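Local structure of conserved hypothetical protein BatB (Bacteroides thetaiotaomicron, 3IBS) at residues 114-119 and 143-148; 14-19 and 51-56. The protein is of unknown function but carries a von Willebrand factor type A domain that binds a magnesium ion, within a longer protein that is probably membrane-anchored. All coordinates share one frame; numbering follows the deposited sequence. Where two conformers were deposited one is given.

Interaction 1 (114-119 and 143-148); sequences AIIVIT and SVLGVG
Pairing runs from Ile116 beside Ser143 to Thr119 beside Gly146, between parallel strands whose axes approach to 4.6 Å with N-to-C directions 18° apart. Five backbone hydrogen bonds alternate in direction. Ser143 N gives to Ile115 O (2.8 Å), Val117 N to Ser143 O, Leu145 N to Val117 O, Thr119 N to Leu145 O, and Val147 N to Thr119 O (3.0 Å). The last donor stands 39° out of the Thr119 carbonyl plane, where the pair is also widening: Val117 CA and Val144 CA are 4.7 Å apart, Thr119 CA and Gly146 CA 5.4 Å. Val117 O additionally receives the CA-H of Val144 at 3.2 Å.

On one face Leu145 links two isoleucines. Its CG is anti to the carbonyl carbon (chi1 -79°), which brings CD2 within 4.0 Å of Ile116 CG2; CD1 reaches the same methyl, while the chain lies alongside Ile118 and points the same way. On the other face Val144 CG2 meets Val117 CB, and CG1 meets Thr119 CG2 at 4.2 Å. With OG1 anti to the backbone N, the Thr119 hydroxyl is hydrogen-bonded to Asp19 OD2 and Gly121 N, and the methyl is the branch that faces Val144.

These two inner strands of the sheet, connected through helix 128-136 as a beta-alpha-beta unit, are buried on both faces. Helices 33-46 and 200-214 cover the Ile116, Ile118 and Leu145 side; Val117 meets helix 94-102, and Val144 helix 178-187. Ser143 OG bonds to Ile191 N of the neighbouring strand 191-195.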
ATOM      1  N   ALA A 114      16.237   3.666 -32.474  1.00 14.02           N
ATOM      2  CA  ALA A 114      15.087   3.312 -31.644  1.00 13.85           C
ATOM      3  C   ALA A 114      14.927   4.266 -30.467  1.00 13.68           C
ATOM      4  O   ALA A 114      15.926   4.753 -29.900  1.00 12.77           O
ATOM      5  CB  ALA A 114      15.219   1.880 -31.138  1.00 13.83           C
ATOM      6  N   ILE A 115      13.668   4.550 -30.125  1.00 13.19           N
ATOM      7  CA  ILE A 115      13.322   5.249 -28.893  1.00 13.04           C
ATOM      8  C   ILE A 115      12.598   4.233 -28.034  1.00 14.01           C
ATOM      9  O   ILE A 115      11.677   3.579 -28.525  1.00 14.29           O
ATOM     10  CB  ILE A 115      12.392   6.476 -29.147  1.00 13.11           C
ATOM     11  CG1 ILE A 115      13.105   7.507 -30.026  1.00 10.45           C
ATOM     12  CG2 ILE A 115      11.923   7.072 -27.800  1.00  9.45           C
ATOM     13  CD1 ILE A 115      12.185   8.657 -30.520  1.00 11.42           C
ATOM     14  N   ILE A 116      13.032   4.074 -26.784  1.00 13.64           N
ATOM     15  CA  ILE A 116      12.420   3.095 -25.877  1.00 13.59           C
ATOM     16  C   ILE A 116      11.837   3.842 -24.707  1.00 13.18           C
ATOM     17  O   ILE A 116      12.590   4.362 -23.880  1.00 13.25           O
ATOM     18  CB  ILE A 116      13.430   2.051 -25.386  1.00 14.42           C
ATOM     19  CG1 ILE A 116      13.990   1.274 -26.579  1.00 15.38           C
ATOM     20  CG2 ILE A 116      12.771   1.075 -24.385  1.00 13.94           C
ATOM     21  CD1 ILE A 116      15.141   0.462 -26.189  1.00 19.36           C
ATOM     22  N   VAL A 117      10.499   3.941 -24.686  1.00 11.88           N
ATOM     23  CA  VAL A 117       9.773   4.635 -23.641  1.00 11.44           C
ATOM     24  C   VAL A 117       9.492   3.617 -22.548  1.00 11.47           C
ATOM     25  O   VAL A 117       8.969   2.527 -22.821  1.00 10.59           O
ATOM     26  CB  VAL A 117       8.410   5.218 -24.167  1.00 11.91           C
ATOM     27  CG1 VAL A 117       7.685   6.021 -23.076  1.00 10.11           C
ATOM     28  CG2 VAL A 117       8.643   6.095 -25.395  1.00 11.76           C
ATOM     29  N   ILE A 118       9.883   3.951 -21.325  1.00 11.41           N
ATOM     30  CA  ILE A 118       9.613   3.090 -20.175  1.00 11.42           C
ATOM     31  C   ILE A 118       8.726   3.828 -19.168  1.00 11.84           C
ATOM     32  O   ILE A 118       9.144   4.831 -18.576  1.00 12.56           O
ATOM     33  CB  ILE A 118      10.908   2.649 -19.492  1.00 11.38           C
ATOM     34  CG1 ILE A 118      11.837   1.994 -20.537  1.00 13.21           C
ATOM     35  CG2 ILE A 118      10.597   1.701 -18.342  1.00  8.35           C
ATOM     36  CD1 ILE A 118      13.303   1.598 -20.002  1.00 10.66           C
ATOM     37  N   THR A 119       7.500   3.353 -18.980  1.00 12.09           N
ATOM     38  CA  THR A 119       6.495   4.166 -18.273  1.00 11.94           C
ATOM     39  C   THR A 119       5.339   3.294 -17.764  1.00 12.19           C
ATOM     40  O   THR A 119       5.172   2.170 -18.209  1.00 11.35           O
ATOM     41  CB  THR A 119       5.948   5.295 -19.222  1.00 11.74           C
ATOM     42  OG1 THR A 119       5.031   6.158 -18.525  1.00 12.22           O
ATOM     43  CG2 THR A 119       5.258   4.680 -20.467  1.00 11.31           C
ATOM     44  N   SER A 143       9.430   1.991 -29.256  1.00  8.85           N
ATOM     45  CA  SER A 143       8.937   0.882 -28.430  1.00  8.80           C
ATOM     46  C   SER A 143       8.550   1.362 -27.042  1.00  9.21           C
ATOM     47  O   SER A 143       9.035   2.399 -26.590  1.00  9.11           O
ATOM     48  CB  SER A 143       9.971  -0.258 -28.308  1.00  8.25           C
ATOM     49  OG  SER A 143      10.127  -0.923 -29.551  1.00  8.94           O
ATOM     50  N   VAL A 144       7.671   0.599 -26.375  1.00  9.28           N
ATOM     51  CA  VAL A 144       7.200   0.957 -25.027  1.00  9.41           C
ATOM     52  C   VAL A 144       7.242  -0.268 -24.109  1.00 10.36           C
ATOM     53  O   VAL A 144       6.717  -1.339 -24.453  1.00  9.83           O
ATOM     54  CB  VAL A 144       5.756   1.538 -25.031  1.00  9.69           C
ATOM     55  CG1 VAL A 144       5.331   1.982 -23.630  1.00  8.25           C
ATOM     56  CG2 VAL A 144       5.634   2.710 -26.009  1.00  9.01           C
ATOM     57  N   LEU A 145       7.889  -0.088 -22.962  1.00 10.09           N
ATOM     58  CA  LEU A 145       7.963  -1.080 -21.911  1.00 10.86           C
ATOM     59  C   LEU A 145       7.069  -0.576 -20.812  1.00 11.04           C
ATOM     60  O   LEU A 145       7.316   0.491 -20.218  1.00 10.88           O
ATOM     61  CB  LEU A 145       9.408  -1.228 -21.422  1.00 11.32           C
ATOM     62  CG  LEU A 145      10.416  -2.053 -22.239  1.00 13.46           C
ATOM     63  CD1 LEU A 145      10.273  -1.940 -23.737  1.00 12.64           C
ATOM     64  CD2 LEU A 145      11.884  -1.780 -21.801  1.00 13.18           C
ATOM     65  N   GLY A 146       5.994  -1.319 -20.572  1.00 10.69           N
ATOM     66  CA  GLY A 146       4.966  -0.869 -19.646  1.00 11.33           C
ATOM     67  C   GLY A 146       5.282  -1.478 -18.296  1.00 11.20           C
ATOM     68  O   GLY A 146       5.368  -2.693 -18.177  1.00 11.31           O
ATOM     69  N   VAL A 147       5.463  -0.631 -17.290  0.50 11.05           N
ATOM     70  CA  VAL A 147       5.813  -1.112 -15.965  0.50 11.12           C
ATOM     71  C   VAL A 147       4.628  -0.939 -15.034  0.50 11.48           C
ATOM     72  O   VAL A 147       3.949   0.087 -15.067  0.50 11.47           O
ATOM     73  CB  VAL A 147       7.025  -0.338 -15.380  0.50 11.17           C
ATOM     74  CG1 VAL A 147       7.857  -1.243 -14.479  0.50  8.84           C
ATOM     75  CG2 VAL A 147       7.868   0.219 -16.482  0.50 10.93           C
ATOM     76  N   GLY A 148       4.388  -1.945 -14.199  1.00 12.24           N
ATOM     77  CA  GLY A 148       3.396  -1.848 -13.145  1.00 12.46           C
ATOM     78  C   GLY A 148       2.223  -2.776 -13.383  1.00 13.17           C
ATOM     79  O   GLY A 148       2.169  -3.450 -14.406  1.00 13.58           O
TER

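Interaction 2 (14-19 and 51-56); sequences VIIALD and DKVGMI
The peptide carbonyl of Val14, one of the flat groups joining these parallel strands, takes Gly54 N in its own plane (2.9 Å), while Val53 presents CA at 3.1 Å and methyl CG2 to the same oxygen. At the Gly54 carbonyl the donor Ile16 N is instead tilted 32° from the plane. Of the sheet's two faces, one carries Val14, Ile16, Val53 and Met55, the other Ile15, Ala17 and Ile56. The pair belongs to the beta-alpha-beta crossover of strand 13-19, helix 33-46 and strand 52-58, in the central sheet of the von Willebrand A fold. The segment axes diverge by 19°, with a closest approach of 4.5 Å.

On the first face Ile16 reaches back along the sheet: CD1 comes within 4.0 Å of Val53 CG2, a methyl that stands anti to its own backbone N (CG1 at chi1 64°). The two side chains cross obliquely. Met55, present as selenomethionine, brings CB near Ile16 O, and its side chain packs on Leu79 of helix 72-80, as Val53 does on Tyr72 and Ala75. Helix 33-46 covers Ile16 and Leu18 on this side.

On the other face, Ile15 CG2 meets Ile56 CD1 at 3.8 Å. Gly54, facing Ile15 in the register, has no side chain, and Ile15 CG1 lies 4.2 Å from Gly54 CA. Helix 94-102 lies over this face, with Ala101 against both Ile15 and Ile56 and Ala97 against Ala17.

Two further backbone bonds, Val14 N to Lys52 O and Ile56 N to Ile16 O, continue the pairing. The strands go on pairing beyond the two segments, Leu18 with Phe58; the last bond between the segments themselves runs from Leu18 N to Ile56 O, at 2.8 Å.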
ATOM      1  N   VAL A  14      20.205   4.196 -29.764  1.00 11.46           N
ATOM      2  CA  VAL A  14      19.071   3.880 -28.897  1.00 11.47           C
ATOM      3  C   VAL A  14      18.921   4.997 -27.853  1.00 11.22           C
ATOM      4  O   VAL A  14      19.868   5.297 -27.106  1.00 11.00           O
ATOM      5  CB  VAL A  14      19.267   2.503 -28.189  1.00 11.06           C
ATOM      6  CG1 VAL A  14      18.146   2.249 -27.165  1.00 13.34           C
ATOM      7  CG2 VAL A  14      19.311   1.366 -29.197  1.00 11.63           C
ATOM      8  N   ILE A  15      17.756   5.636 -27.829  1.00 10.52           N
ATOM      9  CA  ILE A  15      17.484   6.608 -26.786  1.00 10.59           C
ATOM     10  C   ILE A  15      16.372   6.123 -25.874  1.00 11.45           C
ATOM     11  O   ILE A  15      15.281   5.778 -26.328  1.00 10.98           O
ATOM     12  CB  ILE A  15      17.189   8.013 -27.365  1.00 10.89           C
ATOM     13  CG1 ILE A  15      18.474   8.557 -28.028  1.00 11.57           C
ATOM     14  CG2 ILE A  15      16.754   8.962 -26.252  1.00  7.57           C
ATOM     15  CD1 ILE A  15      18.265   9.833 -28.838  1.00 15.95           C
ATOM     16  N   ILE A  16      16.656   6.069 -24.576  1.00 12.16           N
ATOM     17  CA  ILE A  16      15.645   5.622 -23.623  1.00 11.83           C
ATOM     18  C   ILE A  16      14.942   6.832 -23.025  1.00 12.27           C
ATOM     19  O   ILE A  16      15.595   7.781 -22.606  1.00 12.51           O
ATOM     20  CB  ILE A  16      16.284   4.793 -22.501  1.00 12.93           C
ATOM     21  CG1 ILE A  16      16.845   3.505 -23.124  1.00 14.85           C
ATOM     22  CG2 ILE A  16      15.215   4.456 -21.387  1.00 10.17           C
ATOM     23  CD1 ILE A  16      18.174   3.185 -22.648  1.00 19.66           C
ATOM     24  N   ALA A  17      13.616   6.795 -22.983  1.00 10.82           N
ATOM     25  CA  ALA A  17      12.868   7.904 -22.413  1.00 10.95           C
ATOM     26  C   ALA A  17      12.185   7.345 -21.176  1.00 10.70           C
ATOM     27  O   ALA A  17      11.245   6.577 -21.276  1.00 10.31           O
ATOM     28  CB  ALA A  17      11.840   8.437 -23.436  1.00 10.16           C
ATOM     29  N   LEU A  18      12.701   7.703 -20.013  1.00 10.63           N
ATOM     30  CA  LEU A  18      12.279   7.067 -18.771  1.00 10.13           C
ATOM     31  C   LEU A  18      11.350   7.985 -17.965  1.00 10.35           C
ATOM     32  O   LEU A  18      11.715   9.100 -17.592  1.00 10.28           O
ATOM     33  CB  LEU A  18      13.513   6.679 -17.949  1.00  9.80           C
ATOM     34  CG  LEU A  18      13.316   6.131 -16.527  1.00 11.28           C
ATOM     35  CD1 LEU A  18      12.457   4.839 -16.525  1.00  7.53           C
ATOM     36  CD2 LEU A  18      14.703   5.884 -15.877  1.00 10.16           C
ATOM     37  N   ASP A  19      10.167   7.472 -17.671  1.00 10.57           N
ATOM     38  CA  ASP A  19       9.214   8.099 -16.763  1.00 11.12           C
ATOM     39  C   ASP A  19       9.816   8.120 -15.363  1.00 11.34           C
ATOM     40  O   ASP A  19      10.141   7.065 -14.816  1.00 11.32           O
ATOM     41  CB  ASP A  19       7.909   7.268 -16.770  1.00 10.16           C
ATOM     42  CG  ASP A  19       6.738   7.977 -16.083  1.00 11.57           C
ATOM     43  OD1 ASP A  19       6.974   8.737 -15.115  1.00  9.59           O
ATOM     44  OD2 ASP A  19       5.568   7.765 -16.508  1.00 11.36           O
ATOM     45  N   ASP A  51      27.361   0.342 -30.462  1.00 19.40           N
ATOM     46  CA  ASP A  51      26.157   1.170 -30.514  1.00 17.95           C
ATOM     47  C   ASP A  51      26.233   2.437 -29.678  1.00 17.23           C
ATOM     48  O   ASP A  51      27.109   2.585 -28.825  1.00 17.38           O
ATOM     49  CB  ASP A  51      24.937   0.352 -30.073  1.00 17.61           C
ATOM     50  CG  ASP A  51      24.835  -0.994 -30.790  1.00 18.21           C
ATOM     51  OD1 ASP A  51      24.875  -1.016 -32.027  1.00 16.63           O
ATOM     52  OD2 ASP A  51      24.700  -2.030 -30.108  1.00 18.96           O
ATOM     53  N   LYS A  52      25.300   3.347 -29.910  1.00 15.57           N
ATOM     54  CA  LYS A  52      25.211   4.534 -29.072  1.00 14.76           C
ATOM     55  C   LYS A  52      23.907   4.560 -28.297  1.00 14.25           C
ATOM     56  O   LYS A  52      22.849   4.099 -28.784  1.00 13.76           O
ATOM     57  CB  LYS A  52      25.372   5.808 -29.895  1.00 14.94           C
ATOM     58  CG  LYS A  52      26.671   5.876 -30.674  1.00 15.43           C
ATOM     59  CD  LYS A  52      26.735   7.162 -31.453  1.00 18.54           C
ATOM     60  CE  LYS A  52      28.075   7.323 -32.132  1.00 19.37           C
ATOM     61  NZ  LYS A  52      28.201   6.346 -33.250  1.00 21.85           N
ATOM     62  N   VAL A  53      23.992   5.111 -27.097  1.00 12.97           N
ATOM     63  CA  VAL A  53      22.872   5.161 -26.199  1.00 12.85           C
ATOM     64  C   VAL A  53      22.753   6.551 -25.620  1.00 12.97           C
ATOM     65  O   VAL A  53      23.763   7.196 -25.310  1.00 12.56           O
ATOM     66  CB  VAL A  53      22.971   4.061 -25.075  1.00 12.79           C
ATOM     67  CG1 VAL A  53      24.177   4.256 -24.139  1.00 11.85           C
ATOM     68  CG2 VAL A  53      21.689   4.000 -24.277  1.00 14.02           C
ATOM     69  N   GLY A  54      21.508   7.005 -25.495  1.00 12.86           N
ATOM     70  CA  GLY A  54      21.206   8.275 -24.832  1.00 13.27           C
ATOM     71  C   GLY A  54      20.032   8.072 -23.894  1.00 12.99           C
ATOM     72  O   GLY A  54      19.339   7.054 -23.972  1.00 13.27           O
HETATM   73  N   MSE A  55      19.815   9.016 -22.993  1.00 12.68           N
HETATM   74  CA  MSE A  55      18.706   8.898 -22.045  1.00 14.67           C
HETATM   75  C   MSE A  55      18.040  10.235 -21.792  1.00 14.07           C
HETATM   76  O   MSE A  55      18.711  11.279 -21.652  1.00 13.69           O
HETATM   77  CB  MSE A  55      19.179   8.338 -20.698  1.00 14.79           C
HETATM   78  CG  MSE A  55      19.898   6.984 -20.784  1.00 20.89           C
HETATM   79 SE   MSE A  55      20.511   6.417 -18.992  0.80 33.40          SE
HETATM   80  CE  MSE A  55      18.708   6.154 -18.371  1.00 24.55           C
ATOM     81  N   ILE A  56      16.720  10.176 -21.710  1.00 13.46           N
ATOM     82  CA  ILE A  56      15.878  11.321 -21.379  1.00 13.03           C
ATOM     83  C   ILE A  56      15.057  10.890 -20.184  1.00 13.53           C
ATOM     84  O   ILE A  56      14.652   9.730 -20.126  1.00 13.86           O
ATOM     85  CB  ILE A  56      14.930  11.611 -22.557  1.00 13.21           C
ATOM     86  CG1 ILE A  56      15.701  12.309 -23.678  1.00 12.63           C
ATOM     87  CG2 ILE A  56      13.698  12.422 -22.122  1.00 13.23           C
ATOM     88  CD1 ILE A  56      15.065  12.143 -25.026  1.00  9.94           C
TER

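In the fold
Interaction 2 lies wholly ahead of interaction 1 in the sequence, and their centres lie 11 Å apart in one six-stranded sheet. Strands 52-58, 13-19, 113-119 and 140-147 follow one another across it, so the inner neighbours 14-19 and 114-119 join the two contacts directly: Ala17 N is 2.8 Å from Ile116 O, a probable hydrogen bond, and Val14 CG1 packs on Ile116 CD1. Helices 33-46 and 94-102 each touch both contacts, from opposite faces. Strand 13-19 leads into the magnesium ligands Ser21 and Ser23, and Asp19 OD1 bonds Ser21 OG. Strand 113-119 leads to Asp120, consistent with a metal-ion-dependent adhesion site at the C-terminal ends of the central strands.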